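Local coordinates for protein putative malic enzyme ((S)-malate:NAD+ oxidoreductase (decarboxylating)) (Streptococcus pyogenes, PDB 2A9F) that probably catalyses the NAD+-dependent oxidative decarboxylation of (S)-malate, assisted by a divalent metal cation, magnesium or manganese being preferred, at residues G20-Q25 and K95-K100; S48-K53 and Y59-K64; K180-S185 and R282-A287; T251-L256 and A273-K278. One frame throughout, in Å; residues are numbered along the deposited sequence.

Contact 1 of 4, residues G20-Q25 and K95-K100; sequences GKLEVQ and KAALFK
L22 meets A96 and A97 in a purely apolar contact that illustrates strand-on-helix packing in the N-terminal domain of a malic enzyme: strand 22-26 lays one leucine against helix 85-102. The work is divided between the two branches of that leucine. CD1 touches the methyl CB of A96 at 3.6 Å, and CD2 serves A97. With CG anti to the carbonyl carbon (chi1 -66°), the fork is carried toward the helix. The CB methyls of two consecutive alanines receive it, one for each branch. P109 of strand 106-111 packs on both L22 and A96, and all three touching residues are buried.

No hydrogen bond joins the two segments; their polar groups find partners outside. K21 N bonds to E93 OE2 and K21 NZ to P90 O, both on earlier turns of the same helix, while K95, predicted to be the catalytic proton acceptor, turns its CB away from the strand and forms a salt bridge through NZ with D162 OD1. The strand also pairs antiparallel with a strand of the second subunit, and K100 NZ makes an intersubunit salt bridge, its partner being E23 of that other chain and not of its own. On the apolar side, L22 CD2 rests 4.0 Å from A97 CB and 4.1 Å from A97 CA.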
loop_
_atom_site.group_PDB
_atom_site.type_symbol
_atom_site.label_atom_id
_atom_site.label_comp_id
_atom_site.label_asym_id
_atom_site.label_seq_id
_atom_site.Cartn_x
_atom_site.Cartn_y
_atom_site.Cartn_z
ATOM N N GLY A 20 -10.253 10.078 6.598
ATOM C CA GLY A 20 -9.059 9.342 6.949
ATOM C C GLY A 20 -8.042 10.346 7.483
ATOM O O GLY A 20 -8.328 11.553 7.569
ATOM N N LYS A 21 -6.848 9.866 7.817
ATOM C CA LYS A 21 -5.812 10.728 8.363
ATOM C C LYS A 21 -4.515 10.775 7.556
ATOM O O LYS A 21 -3.617 11.556 7.873
ATOM C CB LYS A 21 -5.504 10.284 9.790
ATOM C CG LYS A 21 -6.739 10.140 10.656
ATOM C CD LYS A 21 -6.386 9.858 12.108
ATOM C CE LYS A 21 -5.791 8.465 12.315
ATOM N NZ LYS A 21 -6.719 7.597 13.099
ATOM N N LEU A 22 -4.400 9.936 6.532
ATOM C CA LEU A 22 -3.196 9.922 5.709
ATOM C C LEU A 22 -3.445 10.501 4.329
ATOM O O LEU A 22 -4.578 10.593 3.885
ATOM C CB LEU A 22 -2.630 8.505 5.579
ATOM C CG LEU A 22 -2.102 7.888 6.878
ATOM C CD1 LEU A 22 -1.366 6.595 6.559
ATOM C CD2 LEU A 22 -1.161 8.859 7.576
ATOM N N GLU A 23 -2.365 10.877 3.655
ATOM C CA GLU A 23 -2.428 11.487 2.333
ATOM C C GLU A 23 -1.125 11.135 1.602
ATOM O O GLU A 23 -0.099 10.889 2.238
ATOM C CB GLU A 23 -2.552 13.006 2.529
ATOM C CG GLU A 23 -2.729 13.856 1.295
ATOM C CD GLU A 23 -2.876 15.337 1.636
ATOM O OE1 GLU A 23 -3.111 16.154 0.722
ATOM O OE2 GLU A 23 -2.750 15.692 2.823
ATOM N N VAL A 24 -1.167 11.082 0.276
ATOM C CA VAL A 24 0.037 10.787 -0.498
ATOM C C VAL A 24 0.481 12.032 -1.261
ATOM O O VAL A 24 -0.254 12.558 -2.094
ATOM C CB VAL A 24 -0.177 9.651 -1.509
ATOM C CG1 VAL A 24 1.132 9.428 -2.323
ATOM C CG2 VAL A 24 -0.578 8.371 -0.771
ATOM N N GLN A 25 1.686 12.503 -0.966
ATOM C CA GLN A 25 2.210 13.690 -1.613
ATOM C C GLN A 25 3.430 13.378 -2.448
ATOM O O GLN A 25 4.316 12.641 -2.031
ATOM C CB GLN A 25 2.570 14.734 -0.568
ATOM C CG GLN A 25 1.410 15.138 0.307
ATOM C CD GLN A 25 0.405 16.018 -0.417
ATOM O OE1 GLN A 25 -0.053 15.704 -1.524
ATOM N NE2 GLN A 25 0.039 17.126 0.220
ATOM N N LYS A 95 -1.521 4.401 13.233
ATOM C CA LYS A 95 -0.228 3.814 13.495
ATOM C C LYS A 95 0.783 4.333 12.473
ATOM O O LYS A 95 1.928 4.622 12.823
ATOM C CB LYS A 95 -0.327 2.291 13.406
ATOM C CG LYS A 95 0.883 1.549 13.961
ATOM C CD LYS A 95 0.874 1.534 15.478
ATOM C CE LYS A 95 1.836 0.486 16.029
ATOM N NZ LYS A 95 1.472 0.172 17.444
ATOM N N ALA A 96 0.356 4.445 11.216
ATOM C CA ALA A 96 1.232 4.927 10.155
ATOM C C ALA A 96 1.542 6.412 10.302
ATOM O O ALA A 96 2.610 6.877 9.886
ATOM C CB ALA A 96 0.620 4.653 8.774
ATOM N N ALA A 97 0.630 7.169 10.890
ATOM C CA ALA A 97 0.903 8.593 11.056
ATOM C C ALA A 97 2.000 8.776 12.119
ATOM O O ALA A 97 2.739 9.781 12.099
ATOM C CB ALA A 97 -0.365 9.349 11.452
ATOM N N LEU A 98 2.116 7.808 13.031
ATOM C CA LEU A 98 3.136 7.880 14.055
ATOM C C LEU A 98 4.478 7.585 13.427
ATOM O O LEU A 98 5.473 8.262 13.715
ATOM C CB LEU A 98 2.857 6.885 15.176
ATOM C CG LEU A 98 1.532 7.132 15.909
ATOM C CD1 LEU A 98 1.443 6.209 17.097
ATOM C CD2 LEU A 98 1.426 8.586 16.360
ATOM N N PHE A 99 4.496 6.579 12.554
ATOM C CA PHE A 99 5.712 6.166 11.859
ATOM C C PHE A 99 6.364 7.373 11.190
ATOM O O PHE A 99 7.586 7.504 11.154
ATOM C CB PHE A 99 5.374 5.140 10.782
ATOM C CG PHE A 99 5.638 3.716 11.172
ATOM C CD1 PHE A 99 4.586 2.857 11.474
ATOM C CD2 PHE A 99 6.937 3.227 11.218
ATOM C CE1 PHE A 99 4.825 1.520 11.821
ATOM C CE2 PHE A 99 7.191 1.899 11.565
ATOM C CZ PHE A 99 6.126 1.039 11.869
ATOM N N LYS A 100 5.533 8.256 10.656
ATOM C CA LYS A 100 6.029 9.434 9.990
ATOM C C LYS A 100 6.342 10.562 10.961
ATOM O O LYS A 100 7.363 11.227 10.816
ATOM C CB LYS A 100 5.020 9.935 8.949
ATOM C CG LYS A 100 5.585 11.024 8.025
ATOM C CD LYS A 100 6.752 10.462 7.197
ATOM C CE LYS A 100 7.361 11.484 6.236
ATOM N NZ LYS A 100 6.412 12.001 5.210
#

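Contact 2 of 4, residues S48-K53 and Y59-K64; sequences SSAIAK and YDLTTK
T62 OG1 is gripped twice: it accepts from the backbone N of K64 at 3.1 Å with an N-H...O angle of 156°, and it donates to the carbonyl O of A58 in the preceding helix. The bond to K64 closes an ST turn, while that to A58 ties the hydroxyl back to the helix T62 has just left. A chi1 of 79° puts OG1 between the backbone N and the carbonyl carbon, within range of both partners, and leaves the methyl CG2 facing I51. That methyl meets I51 CD1 at 3.6 Å, so a single threonine is polar on one branch and apolar on the other.

I51 also works along its length. Its CG1 lies 4.0 Å from L61 CD1, its CD1 approaches L61 CB at 4.2 Å, and the two side chains run past each other in opposite directions. A50 CB adds a looser touch at 4.3 Å to L61 CD1. The second subunit covers this patch: its P90 packs on I51 and its E93 on T62, while E93 OE1 of that subunit also takes the backbone N of T63. Farther on, the K64 chain passes over one face of the Y59 ring, with CD above its centre, before NZ bonds to the carbonyl oxygens of P129 and F131. Helices 45-53 and 58-61 thus pack across a short loop beside the second subunit, and an ST turn at T62 leads from the second helix into a 3-10 segment.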
loop_
_atom_site.group_PDB
_atom_site.type_symbol
_atom_site.label_atom_id
_atom_site.label_comp_id
_atom_site.label_asym_id
_atom_site.label_seq_id
_atom_site.Cartn_x
_atom_site.Cartn_y
_atom_site.Cartn_z
ATOM N N SER A 48 13.371 2.276 -14.523
ATOM C CA SER A 48 12.952 0.891 -14.495
ATOM C C SER A 48 14.109 0.038 -14.983
ATOM O O SER A 48 14.460 -0.955 -14.352
ATOM C CB SER A 48 11.747 0.667 -15.407
ATOM O OG SER A 48 10.536 0.943 -14.741
ATOM N N SER A 49 14.699 0.449 -16.104
ATOM C CA SER A 49 15.806 -0.271 -16.718
ATOM C C SER A 49 17.012 -0.511 -15.822
ATOM O O SER A 49 17.544 -1.622 -15.783
ATOM C CB SER A 49 16.258 0.442 -17.995
ATOM O OG SER A 49 15.517 0.001 -19.117
ATOM N N ALA A 50 17.459 0.516 -15.111
ATOM C CA ALA A 50 18.609 0.341 -14.234
ATOM C C ALA A 50 18.306 -0.744 -13.212
ATOM O O ALA A 50 19.155 -1.600 -12.951
ATOM C CB ALA A 50 18.964 1.655 -13.523
ATOM N N ILE A 51 17.091 -0.718 -12.665
ATOM C CA ILE A 51 16.667 -1.687 -11.656
ATOM C C ILE A 51 16.521 -3.094 -12.230
ATOM O O ILE A 51 16.779 -4.082 -11.549
ATOM C CB ILE A 51 15.323 -1.248 -10.991
ATOM C CG1 ILE A 51 15.470 0.151 -10.394
ATOM C CG2 ILE A 51 14.933 -2.206 -9.866
ATOM C CD1 ILE A 51 14.207 0.676 -9.762
ATOM N N ALA A 52 16.114 -3.194 -13.487
ATOM C CA ALA A 52 15.955 -4.509 -14.103
ATOM C C ALA A 52 17.306 -5.240 -14.211
ATOM O O ALA A 52 17.346 -6.477 -14.228
ATOM C CB ALA A 52 15.305 -4.369 -15.487
ATOM N N LYS A 53 18.397 -4.473 -14.286
ATOM C CA LYS A 53 19.746 -5.042 -14.372
ATOM C C LYS A 53 20.348 -5.273 -12.987
ATOM O O LYS A 53 21.115 -6.219 -12.789
ATOM C CB LYS A 53 20.686 -4.124 -15.167
ATOM C CG LYS A 53 20.565 -4.224 -16.683
ATOM C CD LYS A 53 21.409 -3.150 -17.344
ATOM C CE LYS A 53 21.269 -3.158 -18.863
ATOM N NZ LYS A 53 21.821 -4.390 -19.488
ATOM N N TYR A 59 16.418 0.039 -3.718
ATOM C CA TYR A 59 16.548 0.816 -2.485
ATOM C C TYR A 59 16.984 2.254 -2.684
ATOM O O TYR A 59 16.806 3.079 -1.803
ATOM C CB TYR A 59 17.518 0.141 -1.510
ATOM C CG TYR A 59 16.863 -0.863 -0.579
ATOM C CD1 TYR A 59 16.963 -2.241 -0.807
ATOM C CD2 TYR A 59 16.118 -0.431 0.517
ATOM C CE1 TYR A 59 16.338 -3.159 0.036
ATOM C CE2 TYR A 59 15.494 -1.327 1.351
ATOM C CZ TYR A 59 15.605 -2.693 1.109
ATOM O OH TYR A 59 14.965 -3.566 1.951
ATOM N N ASP A 60 17.556 2.565 -3.838
ATOM C CA ASP A 60 18.015 3.922 -4.104
ATOM C C ASP A 60 17.051 4.721 -4.968
ATOM O O ASP A 60 16.924 5.929 -4.804
ATOM C CB ASP A 60 19.362 3.898 -4.832
ATOM C CG ASP A 60 20.365 2.995 -4.171
ATOM O OD1 ASP A 60 21.499 3.457 -3.937
ATOM O OD2 ASP A 60 20.024 1.827 -3.903
ATOM N N LEU A 61 16.373 4.034 -5.878
ATOM C CA LEU A 61 15.478 4.683 -6.829
ATOM C C LEU A 61 13.963 4.568 -6.622
ATOM O O LEU A 61 13.197 5.133 -7.391
ATOM C CB LEU A 61 15.853 4.204 -8.244
ATOM C CG LEU A 61 17.365 4.234 -8.566
ATOM C CD1 LEU A 61 17.637 3.527 -9.880
ATOM C CD2 LEU A 61 17.871 5.657 -8.623
ATOM N N THR A 62 13.514 3.850 -5.599
ATOM C CA THR A 62 12.071 3.718 -5.372
ATOM C C THR A 62 11.740 4.028 -3.928
ATOM O O THR A 62 12.640 4.190 -3.107
ATOM C CB THR A 62 11.565 2.300 -5.694
ATOM O OG1 THR A 62 11.866 1.422 -4.606
ATOM C CG2 THR A 62 12.223 1.774 -6.961
ATOM N N THR A 63 10.456 4.112 -3.610
ATOM C CA THR A 63 10.075 4.412 -2.243
ATOM C C THR A 63 10.268 3.240 -1.305
ATOM O O THR A 63 10.029 3.360 -0.121
ATOM C CB THR A 63 8.629 4.922 -2.133
ATOM O OG1 THR A 63 7.727 3.991 -2.743
ATOM C CG2 THR A 63 8.511 6.273 -2.783
ATOM N N LYS A 64 10.714 2.113 -1.829
ATOM C CA LYS A 64 10.971 0.950 -0.990
ATOM C C LYS A 64 11.998 1.350 0.085
ATOM O O LYS A 64 12.075 0.753 1.163
ATOM C CB LYS A 64 11.540 -0.198 -1.839
ATOM C CG LYS A 64 11.831 -1.482 -1.072
ATOM C CD LYS A 64 12.580 -2.476 -1.946
ATOM C CE LYS A 64 12.792 -3.810 -1.237
ATOM N NZ LYS A 64 11.501 -4.526 -0.976
#

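Contact 3 of 4, residues K180-S185 and R282-A287; sequences KLLKKS and RPVIFA
L182 lies alongside the base of R282, the two side chains pointing opposite ways, at the edge of a Rossmann-type NAD-binding domain, where the loop after helix 162-180 meets the residues leading into strand 284-287. Traced outward, the leucine begins with a CB that only flanks the other segment; the end of its chain does the touching. CG comes to 3.6 Å from R282 CB and 4.0 Å from R282 CG. The branch CD1 stays on R282 CB, at 3.8 Å. The other branch, CD2, reaches deeper: it lies 3.3 Å from the carbonyl O of R282 and continues to the strand.

R282 offers its CB and CG; beyond them the chain bends at chi2 and chi3, and the guanidinium makes a cation-pi interaction with Y306, whose side chain also packs on L182. K184 approaches from the same loop with an extended chain, yet its NZ stops 3.9 Å from R282 N without a hydrogen bond. The two positive groups remain apart, K184 NZ being 6.5 Å from R282 NE.

The contact runs from exposed R282 inward to the buried sheet, where V284 is covered by S178 of helix 162-180 and by F262 and I307 of the flanking strands. At that inner end, L182 CD2 meets V284 CG2 at 4.0 Å.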
loop_
_atom_site.group_PDB
_atom_site.type_symbol
_atom_site.label_atom_id
_atom_site.label_comp_id
_atom_site.label_asym_id
_atom_site.label_seq_id
_atom_site.Cartn_x
_atom_site.Cartn_y
_atom_site.Cartn_z
ATOM N N LYS A 180 19.721 0.166 37.434
ATOM C CA LYS A 180 20.432 1.351 37.910
ATOM C C LYS A 180 20.053 1.861 39.300
ATOM O O LYS A 180 20.917 1.955 40.180
ATOM C CB LYS A 180 20.259 2.494 36.910
ATOM C CG LYS A 180 20.954 2.285 35.588
ATOM C CD LYS A 180 22.459 2.183 35.760
ATOM C CE LYS A 180 23.170 2.256 34.412
ATOM N NZ LYS A 180 22.957 3.571 33.712
ATOM N N LEU A 181 18.778 2.200 39.499
ATOM C CA LEU A 181 18.341 2.736 40.785
ATOM C C LEU A 181 18.115 1.704 41.874
ATOM O O LEU A 181 17.362 1.940 42.819
ATOM C CB LEU A 181 17.086 3.605 40.617
ATOM C CG LEU A 181 15.741 3.021 40.191
ATOM C CD1 LEU A 181 14.714 4.150 40.009
ATOM C CD2 LEU A 181 15.916 2.258 38.903
ATOM N N LEU A 182 18.774 0.560 41.741
ATOM C CA LEU A 182 18.679 -0.500 42.734
ATOM C C LEU A 182 20.099 -0.872 43.152
ATOM O O LEU A 182 20.329 -1.384 44.250
ATOM C CB LEU A 182 17.951 -1.721 42.155
ATOM C CG LEU A 182 16.530 -1.928 42.696
ATOM C CD1 LEU A 182 15.713 -0.677 42.441
ATOM C CD2 LEU A 182 15.879 -3.131 42.045
ATOM N N LYS A 183 21.043 -0.583 42.259
ATOM C CA LYS A 183 22.457 -0.863 42.464
ATOM C C LYS A 183 22.758 -2.334 42.274
ATOM O O LYS A 183 23.639 -2.882 42.931
ATOM C CB LYS A 183 22.907 -0.425 43.863
ATOM C CG LYS A 183 23.555 0.954 43.918
ATOM C CD LYS A 183 22.618 2.049 43.431
ATOM C CE LYS A 183 23.251 3.423 43.605
ATOM N NZ LYS A 183 24.547 3.535 42.884
ATOM N N LYS A 184 22.028 -2.972 41.369
ATOM C CA LYS A 184 22.230 -4.388 41.096
ATOM C C LYS A 184 22.564 -4.568 39.618
ATOM O O LYS A 184 22.371 -3.657 38.828
ATOM C CB LYS A 184 20.956 -5.157 41.452
ATOM C CG LYS A 184 20.407 -4.816 42.832
ATOM C CD LYS A 184 19.075 -5.516 43.144
ATOM C CE LYS A 184 18.553 -5.124 44.527
ATOM N NZ LYS A 184 17.202 -5.671 44.825
ATOM N N SER A 185 23.079 -5.731 39.243
ATOM C CA SER A 185 23.387 -5.985 37.840
ATOM C C SER A 185 22.304 -6.893 37.261
ATOM O O SER A 185 21.405 -7.346 37.977
ATOM C CB SER A 185 24.754 -6.660 37.686
ATOM O OG SER A 185 25.052 -6.913 36.320
ATOM N N ARG A 282 14.139 -4.546 46.920
ATOM C CA ARG A 282 13.483 -3.494 46.122
ATOM C C ARG A 282 12.803 -4.204 44.944
ATOM O O ARG A 282 13.336 -4.268 43.830
ATOM C CB ARG A 282 14.519 -2.491 45.596
ATOM C CG ARG A 282 15.576 -2.081 46.616
ATOM C CD ARG A 282 15.161 -0.910 47.496
ATOM N NE ARG A 282 15.900 0.302 47.149
ATOM C CZ ARG A 282 15.904 1.412 47.880
ATOM N NH1 ARG A 282 15.206 1.464 49.008
ATOM N NH2 ARG A 282 16.601 2.470 47.480
ATOM N N PRO A 283 11.611 -4.757 45.186
ATOM C CA PRO A 283 10.854 -5.477 44.164
ATOM C C PRO A 283 10.249 -4.641 43.037
ATOM O O PRO A 283 9.391 -3.790 43.266
ATOM C CB PRO A 283 9.792 -6.196 44.987
ATOM C CG PRO A 283 9.500 -5.205 46.062
ATOM C CD PRO A 283 10.876 -4.737 46.465
ATOM N N VAL A 284 10.712 -4.889 41.818
ATOM C CA VAL A 284 10.187 -4.202 40.648
ATOM C C VAL A 284 9.036 -5.092 40.179
ATOM O O VAL A 284 9.002 -6.276 40.513
ATOM C CB VAL A 284 11.254 -4.082 39.530
ATOM C CG1 VAL A 284 10.683 -3.345 38.337
ATOM C CG2 VAL A 284 12.474 -3.357 40.054
ATOM N N ILE A 285 8.102 -4.527 39.421
ATOM C CA ILE A 285 6.944 -5.270 38.934
ATOM C C ILE A 285 6.418 -4.708 37.615
ATOM O O ILE A 285 6.147 -3.514 37.507
ATOM C CB ILE A 285 5.805 -5.226 39.976
ATOM C CG1 ILE A 285 6.148 -6.143 41.156
ATOM C CG2 ILE A 285 4.474 -5.597 39.322
ATOM C CD1 ILE A 285 5.104 -6.152 42.252
ATOM N N PHE A 286 6.265 -5.567 36.616
ATOM C CA PHE A 286 5.751 -5.125 35.322
ATOM C C PHE A 286 4.512 -5.905 34.933
ATOM O O PHE A 286 4.594 -6.932 34.280
ATOM C CB PHE A 286 6.835 -5.257 34.250
ATOM C CG PHE A 286 7.937 -4.262 34.407
ATOM C CD1 PHE A 286 7.701 -2.912 34.188
ATOM C CD2 PHE A 286 9.188 -4.654 34.862
ATOM C CE1 PHE A 286 8.695 -1.966 34.426
ATOM C CE2 PHE A 286 10.189 -3.714 35.103
ATOM C CZ PHE A 286 9.945 -2.370 34.888
ATOM N N ALA A 287 3.359 -5.413 35.361
ATOM C CA ALA A 287 2.104 -6.072 35.057
ATOM C C ALA A 287 1.624 -5.549 33.716
ATOM O O ALA A 287 0.897 -4.558 33.652
ATOM C CB ALA A 287 1.094 -5.774 36.134
#

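Contact 4 of 4, residues T251-L256 and A273-K278; sequences TLEDAL and AEWISK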
loop_
_atom_site.group_PDB
_atom_site.type_symbol
_atom_site.label_atom_id
_atom_site.label_comp_id
_atom_site.label_asym_id
_atom_site.label_seq_id
_atom_site.Cartn_x
_atom_site.Cartn_y
_atom_site.Cartn_z
ATOM N N THR A 251 7.777 -25.435 42.401
ATOM C CA THR A 251 6.632 -24.935 43.145
ATOM C C THR A 251 5.627 -24.131 42.307
ATOM O O THR A 251 5.302 -24.503 41.175
ATOM C CB THR A 251 7.120 -24.107 44.333
ATOM N N LEU A 252 5.135 -23.031 42.871
ATOM C CA LEU A 252 4.154 -22.196 42.191
ATOM C C LEU A 252 4.562 -20.726 42.111
ATOM O O LEU A 252 5.514 -20.299 42.763
ATOM C CB LEU A 252 2.816 -22.288 42.916
ATOM C CG LEU A 252 1.629 -21.990 42.007
ATOM C CD1 LEU A 252 1.393 -23.209 41.132
ATOM C CD2 LEU A 252 0.383 -21.666 42.832
ATOM N N GLU A 253 3.830 -19.960 41.306
ATOM C CA GLU A 253 4.085 -18.532 41.146
ATOM C C GLU A 253 4.403 -17.915 42.512
ATOM O O GLU A 253 5.442 -17.281 42.697
ATOM C CB GLU A 253 2.851 -17.861 40.530
ATOM C CG GLU A 253 2.881 -16.338 40.496
ATOM C CD GLU A 253 3.973 -15.787 39.605
ATOM O OE1 GLU A 253 3.899 -15.964 38.370
ATOM O OE2 GLU A 253 4.915 -15.174 40.140
ATOM N N ASP A 254 3.500 -18.118 43.466
ATOM C CA ASP A 254 3.679 -17.608 44.821
ATOM C C ASP A 254 5.068 -18.006 45.311
ATOM O O ASP A 254 5.827 -17.185 45.825
ATOM C CB ASP A 254 2.620 -18.219 45.750
ATOM C CG ASP A 254 2.714 -17.702 47.176
ATOM O OD1 ASP A 254 3.747 -17.097 47.533
ATOM O OD2 ASP A 254 1.751 -17.915 47.947
ATOM N N ALA A 255 5.394 -19.280 45.135
ATOM C CA ALA A 255 6.674 -19.796 45.578
ATOM C C ALA A 255 7.818 -19.344 44.668
ATOM O O ALA A 255 8.905 -19.921 44.682
ATOM C CB ALA A 255 6.610 -21.327 45.669
ATOM N N LEU A 256 7.582 -18.305 43.875
ATOM C CA LEU A 256 8.631 -17.806 42.989
ATOM C C LEU A 256 9.086 -16.400 43.327
ATOM O O LEU A 256 10.241 -16.045 43.095
ATOM C CB LEU A 256 8.193 -17.868 41.532
ATOM C CG LEU A 256 8.531 -19.206 40.893
ATOM C CD1 LEU A 256 8.281 -19.120 39.417
ATOM C CD2 LEU A 256 9.987 -19.547 41.152
ATOM N N ALA A 273 -1.148 -9.101 46.209
ATOM C CA ALA A 273 -0.303 -8.271 47.066
ATOM C C ALA A 273 0.548 -8.975 48.127
ATOM O O ALA A 273 1.764 -8.814 48.146
ATOM C CB ALA A 273 -1.161 -7.207 47.725
ATOM N N GLU A 274 -0.088 -9.746 49.008
ATOM C CA GLU A 274 0.618 -10.443 50.091
ATOM C C GLU A 274 1.996 -10.958 49.693
ATOM O O GLU A 274 2.973 -10.773 50.417
ATOM C CB GLU A 274 -0.199 -11.633 50.609
ATOM C CG GLU A 274 -1.677 -11.365 50.814
ATOM C CD GLU A 274 -2.447 -11.382 49.505
ATOM O OE1 GLU A 274 -2.356 -12.407 48.789
ATOM O OE2 GLU A 274 -3.140 -10.383 49.196
ATOM N N TRP A 275 2.064 -11.609 48.537
ATOM C CA TRP A 275 3.308 -12.180 48.048
ATOM C C TRP A 275 4.430 -11.158 47.947
ATOM O O TRP A 275 5.539 -11.407 48.410
ATOM C CB TRP A 275 3.083 -12.838 46.682
ATOM C CG TRP A 275 1.999 -13.883 46.683
ATOM C CD1 TRP A 275 1.610 -14.664 47.735
ATOM C CD2 TRP A 275 1.211 -14.303 45.563
ATOM N NE1 TRP A 275 0.632 -15.544 47.342
ATOM C CE2 TRP A 275 0.368 -15.346 46.013
ATOM C CE3 TRP A 275 1.137 -13.904 44.222
ATOM C CZ2 TRP A 275 -0.542 -15.996 45.170
ATOM C CZ3 TRP A 275 0.230 -14.552 43.382
ATOM C CH2 TRP A 275 -0.597 -15.588 43.864
ATOM N N ILE A 276 4.133 -10.006 47.351
ATOM C CA ILE A 276 5.124 -8.946 47.176
ATOM C C ILE A 276 6.018 -8.849 48.400
ATOM O O ILE A 276 7.240 -8.722 48.293
ATOM C CB ILE A 276 4.440 -7.585 46.924
ATOM C CG1 ILE A 276 3.672 -7.642 45.599
ATOM C CG2 ILE A 276 5.477 -6.467 46.898
ATOM C CD1 ILE A 276 2.853 -6.409 45.292
ATOM N N SER A 277 5.390 -8.932 49.565
ATOM C CA SER A 277 6.095 -8.865 50.832
ATOM C C SER A 277 7.294 -9.812 50.827
ATOM O O SER A 277 8.383 -9.437 51.247
ATOM C CB SER A 277 5.136 -9.243 51.967
ATOM O OG SER A 277 3.886 -8.580 51.819
ATOM N N LYS A 278 7.089 -11.031 50.335
ATOM C CA LYS A 278 8.147 -12.045 50.289
ATOM C C LYS A 278 9.143 -11.949 49.130
ATOM O O LYS A 278 10.011 -12.810 48.991
ATOM C CB LYS A 278 7.537 -13.458 50.296
ATOM C CG LYS A 278 6.970 -13.932 51.649
ATOM C CD LYS A 278 5.443 -13.842 51.695
ATOM C CE LYS A 278 4.861 -14.529 52.933
ATOM N NZ LYS A 278 5.244 -13.853 54.209
#
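D254 lies over one face of the W275 indole, and its CB makes a CH-pi contact, 3.9 Å from the centroid of the five-membered ring and 23° off the ring normal. The carboxylate follows over the same face, displaced toward the rim and inclined 37° to the ring plane. D254 OD2 comes within 2.7 Å of W275 NE1, but the oxygen lies above the plane and beyond the NE1 edge, well off the N-H direction, so no hydrogen bond is assigned, and so close an approach is doubtful. Beside it, E253 CG approaches W275 CZ3 obliquely at 4.3 Å.

A chi1 of -178° swings the D254 carboxylate opposite its backbone N and across the indole. Around this pair, S277 OG bonds to the carbonyl O of E274 at 2.8 Å, while E274 OE1 forms a salt bridge with K272. Farther out, L256 packs on T216 and V218 of strand 214-219, and I276 on A300 and A303. Two short, weakly bonded helical turns, 254-257 and 273-277, stand before and after strand 262-264; the second belongs to the beta-alpha-beta crossover to parallel strand 284-287, a unit characteristic of the Rossmann-type fold.

How the contacts relate
The four contacts fall into two pairs, one in each sequence-family region. Contacts 1 and 2 share the N-terminal region and both touch the second subunit; their centres are 24 Å apart, and contact 2 falls within the sequence that contact 1 spans. Contacts 3 and 4 share the NAD-binding region and join directly, I285 CD1 packing on I276 CD1 at 3.8 Å, with 17 Å between centres. The pairs lie on opposite sides of the chain's centre, contacts 1 and 3 being 38 Å apart by centres. Contact 1 is the nearest of the four to an annotated site: it carries K95, the predicted proton acceptor, and the A96 side chain is about 12 Å from a bound magnesium ion.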